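Local coordinates for protein TetR family transcriptional regulator (Streptomyces coelicolor, PDB 6SRN) that probably binds DNA as a TetR-type transcriptional regulator of antibiotic production and takes up a furan-carboxylic acid hormone in its ligand pocket, at residues 40-43 / 49-52. Numbering follows the deposited sequence.
Sequences EIFA and GASV
I41 keeps CG1 beside its backbone N (chi1 -68°), which leaves CG2 anti to that N and aimed at A50. F42, on the next position of the helix, has its CG anti to its own carbonyl carbon (chi1 -75°), which swings one flank of the ring across to the same alanine. The methyl of A50 touches both side chains, which approach it from roughly perpendicular directions. A50 CB lies 3.4 Å from F42 CD1, a snug fit, and 3.5 Å from F42 CE1, so it bears on the CD1–CE1 side of the ring, approaching obliquely. I41 CG2 meets the same methyl from another side, 3.7 Å from A50 CB, and stays almost as close to the backbone, 3.8 Å from A50 CA. The contact is purely apolar and small, 132 Å² in all, but all three residues that touch are buried. Through the A50 methyl the turn folds back on the helix it leaves, and the nearest CA pair across the two segments, F42 and A50, is 5.7 Å apart.

Beyond A50 the chain is directed straight into the next helix: S51 stands at the N-cap position of helix 52-59, its OG hydrogen-bonded to D54 N, and the A50 carbonyl oxygen accepts a bond from K73 NZ. This is the link between the first helix of the TetR DNA-binding domain and the predicted helix-turn-helix. At this point helix 31-49 packs on V55 and R58 of helix 52-59 through I41, and through F42 on L76, A77 and V80 of helix 73-86 and on A125 and L129 of helix 121-131, which ties the DNA-binding domain to the ligand-binding part.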
ATOM      1  N   GLU A  40     -13.731  -4.060 -15.697  1.00  8.89           N
ATOM      2  CA  GLU A  40     -14.715  -3.120 -15.207  1.00 10.05           C
ATOM      3  C   GLU A  40     -15.429  -3.713 -14.006  1.00  9.44           C
ATOM      4  O   GLU A  40     -15.622  -3.023 -13.006  1.00 10.61           O
ATOM      5  CB  GLU A  40     -15.716  -2.757 -16.319  1.00 11.49           C
ATOM      6  CG  GLU A  40     -15.094  -1.899 -17.426  1.00 14.13           C
ATOM      7  CD  GLU A  40     -15.907  -1.831 -18.717  1.00 17.67           C
ATOM      8  OE1 GLU A  40     -17.040  -2.336 -18.735  1.00 19.57           O
ATOM      9  OE2 GLU A  40     -15.410  -1.244 -19.718  1.00 20.56           O
ATOM     10  N   ILE A  41     -15.845  -4.963 -14.103  1.00  9.82           N
ATOM     11  CA  ILE A  41     -16.601  -5.599 -13.014  1.00  9.94           C
ATOM     12  C   ILE A  41     -15.740  -5.879 -11.768  1.00 10.01           C
ATOM     13  O   ILE A  41     -16.162  -5.653 -10.635  1.00  9.43           O
ATOM     14  CB  ILE A  41     -17.347  -6.848 -13.549  1.00 10.78           C
ATOM     15  CG1 ILE A  41     -18.434  -6.359 -14.494  1.00 11.95           C
ATOM     16  CG2 ILE A  41     -17.918  -7.692 -12.405  1.00 11.23           C
ATOM     17  CD1 ILE A  41     -19.043  -7.405 -15.344  1.00 13.04           C
ATOM     18  N   PHE A  42     -14.539  -6.370 -11.991  1.00  9.19           N
ATOM     19  CA  PHE A  42     -13.652  -6.605 -10.852  1.00  8.91           C
ATOM     20  C   PHE A  42     -13.312  -5.289 -10.158  1.00  8.73           C
ATOM     21  O   PHE A  42     -13.211  -5.236  -8.936  1.00  9.48           O
ATOM     22  CB  PHE A  42     -12.344  -7.267 -11.260  1.00  9.01           C
ATOM     23  CG  PHE A  42     -12.429  -8.743 -11.606  1.00  8.66           C
ATOM     24  CD1 PHE A  42     -13.072  -9.661 -10.801  1.00  8.64           C
ATOM     25  CD2 PHE A  42     -11.727  -9.210 -12.719  1.00  8.77           C
ATOM     26  CE1 PHE A  42     -13.054 -11.015 -11.138  1.00  8.63           C
ATOM     27  CE2 PHE A  42     -11.677 -10.559 -13.054  1.00  8.87           C
ATOM     28  CZ  PHE A  42     -12.370 -11.434 -12.271  1.00  8.93           C
ATOM     29  N   ALA A  43     -13.061  -4.242 -10.936  1.00  8.52           N
ATOM     30  CA  ALA A  43     -12.712  -2.940 -10.317  1.00  8.50           C
ATOM     31  C   ALA A  43     -13.836  -2.382  -9.446  1.00  8.85           C
ATOM     32  O   ALA A  43     -13.589  -1.817  -8.378  1.00  8.82           O
ATOM     33  CB  ALA A  43     -12.302  -1.949 -11.390  1.00  8.67           C
ATOM     34  N   GLY A  49     -17.540 -10.407  -5.488  1.00 15.34           N
ATOM     35  CA  GLY A  49     -18.769  -9.868  -6.069  1.00 14.98           C
ATOM     36  C   GLY A  49     -18.891  -9.968  -7.574  1.00 14.84           C
ATOM     37  O   GLY A  49     -19.974  -9.836  -8.135  1.00 15.69           O
ATOM     38  N   ALA A  50     -17.778 -10.210  -8.243  1.00 13.31           N
ATOM     39  CA  ALA A  50     -17.787 -10.404  -9.676  1.00 12.43           C
ATOM     40  C   ALA A  50     -18.283 -11.830  -9.969  1.00 12.30           C
ATOM     41  O   ALA A  50     -18.089 -12.729  -9.165  1.00 12.27           O
ATOM     42  CB  ALA A  50     -16.380 -10.232 -10.226  1.00 12.94           C
ATOM     43  N   SER A  51     -18.889 -12.026 -11.119  1.00 12.43           N
ATOM     44  CA  SER A  51     -19.189 -13.397 -11.591  1.00 12.66           C
ATOM     45  C   SER A  51     -18.925 -13.490 -13.081  1.00 13.08           C
ATOM     46  O   SER A  51     -19.066 -12.491 -13.811  1.00 13.43           O
ATOM     47  CB  SER A  51     -20.648 -13.809 -11.295  1.00 14.02           C
ATOM     48  OG  SER A  51     -21.572 -13.032 -12.055  1.00 14.44           O
ATOM     49  N   VAL A  52     -18.631 -14.699 -13.548  1.00 13.73           N
ATOM     50  CA  VAL A  52     -18.504 -14.936 -14.979  1.00 13.81           C
ATOM     51  C   VAL A  52     -19.834 -14.666 -15.685  1.00 14.73           C
ATOM     52  O   VAL A  52     -19.852 -14.095 -16.779  1.00 13.38           O
ATOM     53  CB  VAL A  52     -17.964 -16.334 -15.302  1.00 15.07           C
ATOM     54  CG1 VAL A  52     -17.899 -16.552 -16.798  1.00 15.72           C
ATOM     55  CG2 VAL A  52     -16.561 -16.490 -14.729  1.00 14.34           C
TER